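Local coordinates for protein lipase aflb (Neosartorya fumigata, PDB 6IDY) that probably hydrolyses the ester bonds of lipids, as a lipase built on the alpha/beta-hydrolase fold, and binds a calcium ion, at residues 15-18 against 19-23; 62-65 against 66-70; 110-113 against 114-117; 282-285 against 286-290; 374-377 against 378-382. All coordinates share one frame; numbering follows the deposited sequence.

All five contacts are local, each joining residues a few positions apart, and no two of them touch. Interactions 1 and 2 illustrate the same principle, a serine N-cap opening a partly buried helix, yet interaction 1 adds hydroxyls that return to backbone carbonyls, while interaction 2 adds valine-phenylalanine packing. Interaction 4, the buried one, also starts a helix, but its polar side chains find partners in neighbouring parts of the chain. Interaction 3 lies at the surface and is a turn with one side-chain bond of good geometry. Interaction 5 runs from a helix into a loop, and carbonyls of both bind calcium; its centre is about 41 Å from that of interaction 1, across the middle of the chain.

Interaction 1. Residues 15-18 against 19-23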
loop_
_atom_site.group_PDB
_atom_site.type_symbol
_atom_site.label_atom_id
_atom_site.label_comp_id
_atom_site.label_asym_id
_atom_site.label_seq_id
_atom_site.Cartn_x
_atom_site.Cartn_y
_atom_site.Cartn_z
ATOM N N SER A 15 -19.336 -9.095 -6.775
ATOM C CA SER A 15 -18.655 -8.055 -7.541
ATOM C C SER A 15 -18.606 -6.722 -6.790
ATOM O O SER A 15 -19.272 -6.566 -5.764
ATOM C CB SER A 15 -19.338 -7.868 -8.895
ATOM O OG SER A 15 -20.590 -7.215 -8.768
ATOM N N LEU A 16 -17.835 -5.753 -7.325
ATOM C CA LEU A 16 -17.710 -4.403 -6.787
ATOM C C LEU A 16 -19.100 -3.747 -6.769
ATOM O O LEU A 16 -19.475 -3.145 -5.760
ATOM C CB LEU A 16 -16.723 -3.600 -7.656
ATOM C CG LEU A 16 -16.174 -2.287 -7.116
ATOM C CD1 LEU A 16 -15.275 -2.520 -5.946
ATOM C CD2 LEU A 16 -15.373 -1.566 -8.180
ATOM N N VAL A 17 -19.886 -3.948 -7.855
ATOM C CA VAL A 17 -21.261 -3.463 -8.013
ATOM C C VAL A 17 -22.178 -4.035 -6.921
ATOM O O VAL A 17 -22.851 -3.257 -6.249
ATOM C CB VAL A 17 -21.804 -3.707 -9.454
ATOM C CG1 VAL A 17 -23.330 -3.616 -9.514
ATOM C CG2 VAL A 17 -21.177 -2.733 -10.445
ATOM N N SER A 18 -22.183 -5.377 -6.732
ATOM C CA SER A 18 -23.012 -6.058 -5.729
ATOM C C SER A 18 -22.672 -5.632 -4.296
ATOM O O SER A 18 -23.584 -5.363 -3.517
ATOM C CB SER A 18 -22.945 -7.576 -5.888
ATOM O OG SER A 18 -21.743 -8.117 -5.367
ATOM N N ILE A 19 -21.367 -5.536 -3.961
ATOM C CA ILE A 19 -20.916 -5.103 -2.631
ATOM C C ILE A 19 -21.410 -3.681 -2.341
ATOM O O ILE A 19 -22.017 -3.446 -1.293
ATOM C CB ILE A 19 -19.380 -5.248 -2.445
ATOM C CG1 ILE A 19 -18.948 -6.726 -2.474
ATOM C CG2 ILE A 19 -18.918 -4.572 -1.148
ATOM C CD1 ILE A 19 -17.501 -6.930 -2.838
ATOM N N LEU A 20 -21.196 -2.756 -3.288
ATOM C CA LEU A 20 -21.606 -1.364 -3.124
ATOM C C LEU A 20 -23.132 -1.175 -3.120
ATOM O O LEU A 20 -23.618 -0.313 -2.387
ATOM C CB LEU A 20 -20.909 -0.447 -4.141
ATOM C CG LEU A 20 -19.389 -0.309 -3.941
ATOM C CD1 LEU A 20 -18.702 0.090 -5.219
ATOM C CD2 LEU A 20 -19.050 0.643 -2.809
ATOM N N SER A 21 -23.880 -1.993 -3.889
ATOM C CA SER A 21 -25.354 -1.928 -3.922
ATOM C C SER A 21 -25.925 -2.416 -2.588
ATOM O O SER A 21 -26.876 -1.820 -2.080
ATOM C CB SER A 21 -25.919 -2.764 -5.068
ATOM O OG SER A 21 -25.417 -2.296 -6.308
ATOM N N SER A 22 -25.320 -3.480 -2.016
ATOM C CA SER A 22 -25.695 -4.043 -0.717
ATOM C C SER A 22 -25.415 -3.017 0.382
ATOM O O SER A 22 -26.261 -2.827 1.255
ATOM C CB SER A 22 -24.916 -5.325 -0.438
ATOM O OG SER A 22 -25.194 -6.306 -1.422
ATOM N N ALA A 23 -24.240 -2.342 0.319
ATOM C CA ALA A 23 -23.820 -1.310 1.275
ATOM C C ALA A 23 -24.757 -0.097 1.250
ATOM O O ALA A 23 -25.056 0.463 2.307
ATOM C CB ALA A 23 -22.388 -0.884 0.994
#
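S15 and I19 form the first link of helix 16-24: the carbonyl O of S15 accepts from I19 N at 2.9 Å in a nearly straight bond (168°). The same oxygen takes a second bond, from S18 OG, also at 2.9 Å, because a chi1 of 77° swings that hydroxyl back over the first turn. Two donors thus grip one carbonyl, while CG1 of I19 lies against S15 O as well. In return S15 acts as N-cap, its OG receiving S18 N at 3.2 Å, so an amide of the opening turn finds a side-chain acceptor. L16 comes next: its O is bonded by L20 N, and the two leucines run side by side in the same direction, L16 CG meeting L20 CD1 at 4.0 Å. This apolar side of the amphipathic helix packs on its neighbours; L16 rests on A420 of helix 414-424 and L20 on I40 of helix 31-47. At V17 the carbonyl again serves two donors, both from one residue. S21 N approaches at 2.9 Å, and S21 OG reaches V17 O at 2.7 Å from above the carbonyl plane, 43° out of it. S18 O closes the series by accepting from S22 N at 3.0 Å, and S22 CB lies close to the same oxygen.

Interaction 2. Residues 62-65 against 66-70; sequences SVQE and AFDKI
V63 and F67 meet one turn apart on helix 63-73, whose start is capped by S62: the serine OG lies at the N-cap and accepts from E65 N in a weak bond of 3.3 Å. Behind the cap the amides find their regular helical acceptors in order. A66 N bonds to S62 O, F67 N to V63 O, D68 N to Q64 O and K69 N to E65 O, so each carbonyl of 62-65 receives an amide from the following turn. The shortest of the four is that between D68 N and Q64 O, at 2.9 Å, and the longest, at 3.3 Å, joins A66 N to S62 O. The charged ends of E65 and K69 find partners outside these two turns. E65 OE1 accepts from K61 N, just before the cap, and K69 NZ is held by the carbonyls of K58 and V91. Although E65 and K69 carry opposite charges, E65 OE1 and K69 NZ stay 6.2 Å apart; their charged atoms are not in contact, and any attraction is probably weak. The CG methylene of K69 lies against E65 O. On the apolar side A66 faces L405 and L409 of helix 405-412, and the F67 ring meets that of Y359 with the planes at about 70°. A chi1 of 173° turns CG1 of V63 away from the backbone N, the valine runs alongside the phenylalanine, and the methyl CG1 touches F67 CE2 at 3.7 Å.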
loop_
_atom_site.group_PDB
_atom_site.type_symbol
_atom_site.label_atom_id
_atom_site.label_comp_id
_atom_site.label_asym_id
_atom_site.label_seq_id
_atom_site.Cartn_x
_atom_site.Cartn_y
_atom_site.Cartn_z
ATOM N N SER A 62 -5.353 11.584 -22.825
ATOM C CA SER A 62 -3.930 11.621 -22.534
ATOM C C SER A 62 -3.682 11.630 -21.019
ATOM O O SER A 62 -4.626 11.738 -20.231
ATOM C CB SER A 62 -3.318 12.870 -23.157
ATOM O OG SER A 62 -3.802 14.010 -22.471
ATOM N N VAL A 63 -2.399 11.551 -20.633
ATOM C CA VAL A 63 -1.925 11.567 -19.253
ATOM C C VAL A 63 -2.218 12.941 -18.620
ATOM O O VAL A 63 -2.656 12.995 -17.472
ATOM C CB VAL A 63 -0.422 11.175 -19.192
ATOM C CG1 VAL A 63 0.147 11.339 -17.784
ATOM C CG2 VAL A 63 -0.212 9.748 -19.693
ATOM N N GLN A 64 -2.012 14.036 -19.383
ATOM C CA GLN A 64 -2.288 15.403 -18.933
ATOM C C GLN A 64 -3.777 15.596 -18.623
ATOM O O GLN A 64 -4.098 16.241 -17.627
ATOM C CB GLN A 64 -1.780 16.446 -19.948
ATOM C CG GLN A 64 -1.898 17.913 -19.503
ATOM C CD GLN A 64 -1.173 18.222 -18.212
ATOM O OE1 GLN A 64 -1.781 18.344 -17.142
ATOM N NE2 GLN A 64 0.145 18.356 -18.283
ATOM N N GLU A 65 -4.675 15.003 -19.437
ATOM C CA GLU A 65 -6.120 15.070 -19.204
ATOM C C GLU A 65 -6.502 14.378 -17.895
ATOM O O GLU A 65 -7.367 14.877 -17.179
ATOM C CB GLU A 65 -6.908 14.470 -20.372
ATOM C CG GLU A 65 -7.008 15.407 -21.562
ATOM C CD GLU A 65 -8.242 15.237 -22.425
ATOM O OE1 GLU A 65 -8.819 14.127 -22.442
ATOM O OE2 GLU A 65 -8.629 16.222 -23.093
ATOM N N ALA A 66 -5.839 13.250 -17.574
ATOM C CA ALA A 66 -6.059 12.499 -16.341
ATOM C C ALA A 66 -5.672 13.351 -15.134
ATOM O O ALA A 66 -6.442 13.410 -14.172
ATOM C CB ALA A 66 -5.252 11.212 -16.355
ATOM N N PHE A 67 -4.501 14.040 -15.202
ATOM C CA PHE A 67 -4.025 14.928 -14.143
ATOM C C PHE A 67 -4.904 16.157 -13.996
ATOM O O PHE A 67 -5.114 16.606 -12.868
ATOM C CB PHE A 67 -2.552 15.318 -14.337
ATOM C CG PHE A 67 -1.572 14.283 -13.847
ATOM C CD1 PHE A 67 -1.455 13.999 -12.488
ATOM C CD2 PHE A 67 -0.750 13.607 -14.736
ATOM C CE1 PHE A 67 -0.544 13.042 -12.034
ATOM C CE2 PHE A 67 0.173 12.660 -14.279
ATOM C CZ PHE A 67 0.266 12.380 -12.933
ATOM N N ASP A 68 -5.451 16.678 -15.125
ATOM C CA ASP A 68 -6.373 17.819 -15.126
ATOM C C ASP A 68 -7.639 17.455 -14.337
ATOM O O ASP A 68 -8.129 18.274 -13.563
ATOM C CB ASP A 68 -6.725 18.263 -16.562
ATOM C CG ASP A 68 -5.617 18.971 -17.330
ATOM O OD1 ASP A 68 -4.598 19.337 -16.710
ATOM O OD2 ASP A 68 -5.771 19.159 -18.546
ATOM N N LYS A 69 -8.128 16.210 -14.496
ATOM C CA LYS A 69 -9.286 15.697 -13.759
ATOM C C LYS A 69 -8.962 15.591 -12.267
ATOM O O LYS A 69 -9.795 15.971 -11.449
ATOM C CB LYS A 69 -9.721 14.330 -14.293
ATOM C CG LYS A 69 -10.358 14.388 -15.666
ATOM C CD LYS A 69 -10.688 12.998 -16.163
ATOM C CE LYS A 69 -11.241 13.020 -17.562
ATOM N NZ LYS A 69 -12.594 13.630 -17.596
ATOM N N ILE A 70 -7.760 15.078 -11.913
ATOM C CA ILE A 70 -7.315 14.959 -10.512
ATOM C C ILE A 70 -7.224 16.363 -9.873
ATOM O O ILE A 70 -7.758 16.569 -8.783
ATOM C CB ILE A 70 -6.003 14.129 -10.368
ATOM C CG1 ILE A 70 -6.222 12.663 -10.837
ATOM C CG2 ILE A 70 -5.467 14.175 -8.912
ATOM C CD1 ILE A 70 -4.940 11.816 -11.024
#

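Interaction 3. Residues 110-113 against 114-117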
loop_
_atom_site.group_PDB
_atom_site.type_symbol
_atom_site.label_atom_id
_atom_site.label_comp_id
_atom_site.label_asym_id
_atom_site.label_seq_id
_atom_site.Cartn_x
_atom_site.Cartn_y
_atom_site.Cartn_z
ATOM N N LEU A 110 -4.982 -13.122 -9.241
ATOM C CA LEU A 110 -3.907 -12.302 -8.662
ATOM C C LEU A 110 -4.196 -11.869 -7.212
ATOM O O LEU A 110 -3.259 -11.546 -6.484
ATOM C CB LEU A 110 -3.621 -11.044 -9.516
ATOM C CG LEU A 110 -3.473 -11.191 -11.037
ATOM C CD1 LEU A 110 -3.352 -9.830 -11.693
ATOM C CD2 LEU A 110 -2.284 -12.087 -11.419
ATOM N N ASN A 111 -5.482 -11.842 -6.807
ATOM C CA ASN A 111 -5.899 -11.428 -5.461
ATOM C C ASN A 111 -6.110 -12.598 -4.494
ATOM O O ASN A 111 -6.417 -12.378 -3.324
ATOM C CB ASN A 111 -7.153 -10.552 -5.536
ATOM C CG ASN A 111 -6.926 -9.236 -6.219
ATOM O OD1 ASN A 111 -5.844 -8.656 -6.168
ATOM N ND2 ASN A 111 -7.948 -8.723 -6.866
ATOM N N SER A 112 -5.918 -13.830 -4.976
ATOM C CA SER A 112 -6.099 -15.050 -4.200
ATOM C C SER A 112 -5.291 -15.093 -2.894
ATOM O O SER A 112 -4.128 -14.683 -2.855
ATOM C CB SER A 112 -5.782 -16.272 -5.056
ATOM O OG SER A 112 -5.823 -17.471 -4.303
ATOM N N ILE A 113 -5.943 -15.573 -1.829
ATOM C CA ILE A 113 -5.340 -15.799 -0.514
ATOM C C ILE A 113 -5.210 -17.330 -0.346
ATOM O O ILE A 113 -4.883 -17.811 0.735
ATOM C CB ILE A 113 -6.104 -15.088 0.657
ATOM C CG1 ILE A 113 -7.520 -15.672 0.904
ATOM C CG2 ILE A 113 -6.152 -13.568 0.451
ATOM C CD1 ILE A 113 -8.045 -15.524 2.352
ATOM N N HIS A 114 -5.447 -18.079 -1.442
ATOM C CA HIS A 114 -5.403 -19.541 -1.488
ATOM C C HIS A 114 -4.398 -20.070 -2.522
ATOM O O HIS A 114 -4.680 -21.031 -3.231
ATOM C CB HIS A 114 -6.816 -20.118 -1.719
ATOM C CG HIS A 114 -7.807 -19.703 -0.676
ATOM N ND1 HIS A 114 -7.664 -20.084 0.650
ATOM C CD2 HIS A 114 -8.920 -18.944 -0.794
ATOM C CE1 HIS A 114 -8.688 -19.543 1.290
ATOM N NE2 HIS A 114 -9.474 -18.856 0.462
ATOM N N ASN A 115 -3.212 -19.442 -2.588
ATOM C CA ASN A 115 -2.133 -19.840 -3.495
ATOM C C ASN A 115 -1.521 -21.153 -3.036
ATOM O O ASN A 115 -1.489 -21.429 -1.837
ATOM C CB ASN A 115 -1.068 -18.754 -3.566
ATOM C CG ASN A 115 -1.600 -17.424 -4.038
ATOM O OD1 ASN A 115 -1.818 -17.203 -5.234
ATOM N ND2 ASN A 115 -1.829 -16.513 -3.108
ATOM N N ARG A 116 -1.060 -21.972 -3.985
ATOM C CA ARG A 116 -0.471 -23.276 -3.675
ATOM C C ARG A 116 1.037 -23.223 -3.864
ATOM O O ARG A 116 1.548 -23.357 -4.978
ATOM C CB ARG A 116 -1.143 -24.402 -4.489
ATOM C CG ARG A 116 -2.668 -24.490 -4.306
ATOM C CD ARG A 116 -3.072 -25.271 -3.065
ATOM N NE ARG A 116 -4.484 -25.077 -2.719
ATOM C CZ ARG A 116 -4.926 -24.225 -1.796
ATOM N NH1 ARG A 116 -4.070 -23.473 -1.109
ATOM N NH2 ARG A 116 -6.225 -24.120 -1.549
ATOM N N ASN A 117 1.735 -22.953 -2.763
ATOM C CA ASN A 117 3.182 -22.783 -2.712
ATOM C C ASN A 117 3.859 -23.966 -2.019
ATOM O O ASN A 117 3.316 -24.477 -1.039
ATOM C CB ASN A 117 3.527 -21.455 -2.014
ATOM C CG ASN A 117 2.908 -20.252 -2.678
ATOM O OD1 ASN A 117 3.008 -20.066 -3.895
ATOM N ND2 ASN A 117 2.246 -19.410 -1.894
#
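An ST turn, in which the side chain of S112 bonds to the amide two residues on at H114, forms part of the surface loop that leads from helix 96-103 to helix 140-145. S112 OG accepts from H114 N at 2.9 Å with an N-H...O angle of 153°. The hydroxyl gets there because it stands opposite its own backbone N, at a chi1 of 174°, pointing on toward the next peptides. The backbone carbonyl of the same serine is used as well: N115 ND2 reaches S112 O at 2.9 Å, but the bond is weak, bent to 129°. That amide has its stronger partner in A145 O, while N115 OD1 accepts from H148 ND1, so N115 ties the turn to the end of helix 140-145 and to strand 147-148. S112 O also accepts from N196 ND2. Next to the polar turn, I113 and H114 point the same way. Methylene CG1 of I113 sits over one face of the imidazole, 4.0 Å from the ring centroid and 18° off its normal, a CH-pi contact; it lies nearest H114 NE2, at 3.8 Å. Polar links and dispersion therefore share the work. The polar contacts of the turn involve a hydroxyl, a carboxamide and backbone groups, and the imidazole is met on one face by a hydrocarbon, a contact that does not depend on a charge on the ring.

Interaction 4. Residues 282-285 against 286-290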
loop_
_atom_site.group_PDB
_atom_site.type_symbol
_atom_site.label_atom_id
_atom_site.label_comp_id
_atom_site.label_asym_id
_atom_site.label_seq_id
_atom_site.Cartn_x
_atom_site.Cartn_y
_atom_site.Cartn_z
ATOM N N THR A 282 -13.051 -0.474 11.103
ATOM C CA THR A 282 -12.395 -1.778 11.148
ATOM C C THR A 282 -11.204 -1.673 12.102
ATOM O O THR A 282 -10.778 -0.543 12.382
ATOM C CB THR A 282 -12.015 -2.293 9.729
ATOM O OG1 THR A 282 -10.692 -1.882 9.393
ATOM C CG2 THR A 282 -13.008 -1.888 8.637
ATOM N N PRO A 283 -10.635 -2.808 12.603
ATOM C CA PRO A 283 -9.468 -2.710 13.496
ATOM C C PRO A 283 -8.310 -1.897 12.923
ATOM O O PRO A 283 -7.806 -1.029 13.625
ATOM C CB PRO A 283 -9.065 -4.174 13.716
ATOM C CG PRO A 283 -10.315 -4.939 13.527
ATOM C CD PRO A 283 -11.036 -4.221 12.414
ATOM N N SER A 284 -7.909 -2.149 11.650
ATOM C CA SER A 284 -6.787 -1.439 11.027
ATOM C C SER A 284 -7.057 0.044 10.810
ATOM O O SER A 284 -6.110 0.825 10.871
ATOM C CB SER A 284 -6.336 -2.113 9.738
ATOM O OG SER A 284 -7.180 -1.800 8.645
ATOM N N LEU A 285 -8.332 0.440 10.580
ATOM C CA LEU A 285 -8.672 1.859 10.422
ATOM C C LEU A 285 -8.448 2.579 11.749
ATOM O O LEU A 285 -7.744 3.588 11.776
ATOM C CB LEU A 285 -10.114 2.084 9.909
ATOM C CG LEU A 285 -10.499 1.480 8.537
ATOM C CD1 LEU A 285 -11.815 2.054 8.035
ATOM C CD2 LEU A 285 -9.414 1.710 7.478
ATOM N N TRP A 286 -8.983 2.014 12.857
ATOM C CA TRP A 286 -8.815 2.585 14.186
ATOM C C TRP A 286 -7.363 2.618 14.643
ATOM O O TRP A 286 -6.942 3.628 15.209
ATOM C CB TRP A 286 -9.722 1.903 15.223
ATOM C CG TRP A 286 -11.126 2.434 15.213
ATOM C CD1 TRP A 286 -12.268 1.726 14.992
ATOM C CD2 TRP A 286 -11.529 3.807 15.373
ATOM N NE1 TRP A 286 -13.360 2.563 15.031
ATOM C CE2 TRP A 286 -12.936 3.844 15.272
ATOM C CE3 TRP A 286 -10.835 5.009 15.614
ATOM C CZ2 TRP A 286 -13.663 5.030 15.389
ATOM C CZ3 TRP A 286 -11.559 6.182 15.753
ATOM C CH2 TRP A 286 -12.956 6.185 15.645
ATOM N N GLN A 287 -6.583 1.560 14.345
ATOM C CA GLN A 287 -5.156 1.478 14.717
ATOM C C GLN A 287 -4.281 2.502 14.004
ATOM O O GLN A 287 -3.212 2.838 14.505
ATOM C CB GLN A 287 -4.599 0.074 14.447
ATOM C CG GLN A 287 -5.106 -0.958 15.439
ATOM C CD GLN A 287 -4.751 -2.358 15.014
ATOM O OE1 GLN A 287 -4.991 -2.780 13.877
ATOM N NE2 GLN A 287 -4.192 -3.113 15.940
ATOM N N GLN A 288 -4.729 2.998 12.844
ATOM C CA GLN A 288 -3.956 3.954 12.059
ATOM C C GLN A 288 -4.172 5.415 12.485
ATOM O O GLN A 288 -3.708 6.331 11.804
ATOM C CB GLN A 288 -4.176 3.739 10.558
ATOM C CG GLN A 288 -3.452 2.473 10.101
ATOM C CD GLN A 288 -3.756 2.128 8.681
ATOM O OE1 GLN A 288 -4.761 1.480 8.365
ATOM N NE2 GLN A 288 -2.891 2.554 7.793
ATOM N N GLY A 289 -4.812 5.617 13.632
ATOM C CA GLY A 289 -4.944 6.944 14.220
ATOM C C GLY A 289 -3.591 7.354 14.783
ATOM O O GLY A 289 -2.815 6.496 15.206
ATOM N N TRP A 290 -3.292 8.653 14.770
ATOM C CA TRP A 290 -2.021 9.220 15.241
ATOM C C TRP A 290 -1.616 8.815 16.653
ATOM O O TRP A 290 -0.447 8.509 16.878
ATOM C CB TRP A 290 -2.059 10.758 15.156
ATOM C CG TRP A 290 -0.715 11.413 15.296
ATOM C CD1 TRP A 290 -0.133 11.859 16.446
ATOM C CD2 TRP A 290 0.221 11.678 14.242
ATOM N NE1 TRP A 290 1.095 12.414 16.172
ATOM C CE2 TRP A 290 1.344 12.308 14.826
ATOM C CE3 TRP A 290 0.206 11.479 12.851
ATOM C CZ2 TRP A 290 2.450 12.718 14.072
ATOM C CZ3 TRP A 290 1.303 11.888 12.104
ATOM C CH2 TRP A 290 2.402 12.515 12.711
#
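Q287 and Q288 lay their side chains back over the carbonyls of P283 and S284, and they do so with nearly the same conformation. In both, CG stands opposite the carbonyl carbon: a chi1 of -73° sets CG of Q287 3.3 Å from P283 O and CG of Q288 3.2 Å from S284 O, and the extended chain beyond carries each amide on past the carbonyl. The glutamine oxygens make no bonds to these carbonyls, since both atoms are acceptors; Q288 OE1 and S284 O are only 2.9 Å apart, a proximity offset by other partners. Q288 OE1 accepts from T169 OG1 and its NE2 bonds to D262, while Q287 is fixed by V205 N and D204. The backbone bonds slacken toward Q288. W286 N points at T282 O, nearly along the C=O axis, over 3.2 Å with an angle of 174°, and Q287 N joins P283 O at 3.0 Å. Q288 N turns partly to L285 O at 3.3 Å, arriving above that carbonyl's plane, and has only a weak bond to S284 O. The indole of W286 has CD1 3.8 Å from T282 O. Its NE1 bonds to T429 O, and S284 OG, held between its backbone N and carbonyl carbon (chi1 79°), bonds to S201 O. Q288, set among T169, D262 and Q234 after a short helix, is consistent with the active-site pocket of lipases resembling Candida antarctica lipase B.

Interaction 5. Residues 374-377 against 378-382. With CA (calcium ion), chain D.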
loop_
_atom_site.group_PDB
_atom_site.type_symbol
_atom_site.label_atom_id
_atom_site.label_comp_id
_atom_site.label_asym_id
_atom_site.label_seq_id
_atom_site.Cartn_x
_atom_site.Cartn_y
_atom_site.Cartn_z
ATOM N N ALA A 374 13.191 3.927 -6.152
ATOM C CA ALA A 374 13.070 2.481 -5.949
ATOM C C ALA A 374 14.200 1.751 -6.696
ATOM O O ALA A 374 14.844 0.885 -6.119
ATOM C CB ALA A 374 11.709 1.993 -6.431
ATOM N N VAL A 375 14.460 2.147 -7.958
ATOM C CA VAL A 375 15.499 1.598 -8.841
ATOM C C VAL A 375 16.881 1.887 -8.243
ATOM O O VAL A 375 17.702 0.975 -8.129
ATOM C CB VAL A 375 15.340 2.115 -10.301
ATOM C CG1 VAL A 375 16.543 1.752 -11.174
ATOM C CG2 VAL A 375 14.056 1.592 -10.921
ATOM N N ASP A 376 17.112 3.138 -7.818
ATOM C CA ASP A 376 18.369 3.543 -7.190
ATOM C C ASP A 376 18.627 2.779 -5.873
ATOM O O ASP A 376 19.765 2.375 -5.633
ATOM C CB ASP A 376 18.409 5.064 -6.985
ATOM C CG ASP A 376 19.671 5.535 -6.311
ATOM O OD1 ASP A 376 20.687 5.730 -7.019
ATOM O OD2 ASP A 376 19.656 5.679 -5.079
ATOM N N ALA A 377 17.580 2.563 -5.047
ATOM C CA ALA A 377 17.673 1.821 -3.781
ATOM C C ALA A 377 18.105 0.374 -4.012
ATOM O O ALA A 377 18.954 -0.138 -3.285
ATOM C CB ALA A 377 16.334 1.839 -3.058
ATOM N N LEU A 378 17.511 -0.279 -5.023
ATOM C CA LEU A 378 17.788 -1.671 -5.367
ATOM C C LEU A 378 19.161 -1.893 -6.002
ATOM O O LEU A 378 19.681 -3.004 -5.923
ATOM C CB LEU A 378 16.677 -2.225 -6.271
ATOM C CG LEU A 378 15.295 -2.344 -5.623
ATOM C CD1 LEU A 378 14.227 -2.562 -6.660
ATOM C CD2 LEU A 378 15.265 -3.448 -4.579
ATOM N N SER A 379 19.751 -0.850 -6.615
ATOM C CA SER A 379 21.050 -0.954 -7.288
ATOM C C SER A 379 22.248 -0.507 -6.439
ATOM O O SER A 379 23.388 -0.685 -6.860
ATOM C CB SER A 379 21.019 -0.205 -8.618
ATOM O OG SER A 379 20.712 1.168 -8.435
ATOM N N HIS A 380 22.000 0.042 -5.240
ATOM C CA HIS A 380 23.071 0.512 -4.362
ATOM C C HIS A 380 22.903 0.009 -2.940
ATOM O O HIS A 380 21.771 -0.179 -2.490
ATOM C CB HIS A 380 23.091 2.053 -4.328
ATOM C CG HIS A 380 23.369 2.696 -5.649
ATOM N ND1 HIS A 380 22.355 2.961 -6.549
ATOM C CD2 HIS A 380 24.544 3.112 -6.177
ATOM C CE1 HIS A 380 22.942 3.519 -7.596
ATOM N NE2 HIS A 380 24.258 3.628 -7.418
ATOM N N ASP A 381 24.033 -0.138 -2.199
ATOM C CA ASP A 381 23.999 -0.481 -0.777
ATOM C C ASP A 381 23.333 0.719 -0.096
ATOM O O ASP A 381 23.532 1.861 -0.526
ATOM C CB ASP A 381 25.418 -0.688 -0.205
ATOM C CG ASP A 381 26.185 -1.895 -0.732
ATOM O OD1 ASP A 381 25.535 -2.896 -1.128
ATOM O OD2 ASP A 381 27.434 -1.850 -0.725
ATOM N N GLY A 382 22.502 0.450 0.896
ATOM C CA GLY A 382 21.763 1.500 1.575
ATOM C C GLY A 382 20.499 1.903 0.833
ATOM O O GLY A 382 20.103 1.251 -0.144
HETATM CA CA CA D . 19.871 -0.785 -1.371
HETATM O O HOH W 1 20.550 -1.948 0.618
HETATM O O HOH W 2 20.757 -2.701 -2.409
#
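H380 turns CG to the side away from its carbonyl carbon (chi1 -62°), which brings the imidazole back toward the turn that holds D376, and a chi1 of 179° in D376 brings its carboxylate past that ring. H380 ND1 donates to D376 O at 2.8 Å, with an angle of 161°: the donor sits on a lone pair in the carbonyl plane, and the oxygen lies almost in the ring plane. D376 OD1 comes to 3.2 Å from H380 CE1, while OD2 forms a salt bridge with R388 and accepts from D385 N. This C-terminal part of helix 368-379 leads into a calcium site. A377 O binds the ion at 2.2 Å, H380 O at 2.3 Å and G382 O at 2.4 Å; two waters and both carboxylate oxygens of D255, from strand 253-259, bring the ligands to seven. A377 O and H380 O stand only 2.9 Å apart, a closeness that the shared cation pays for. G382 has a positive phi, and its N makes a weak bond to one of the metal-bound waters. S379 OG lies 3.0 Å from V375 O and also near D376 O.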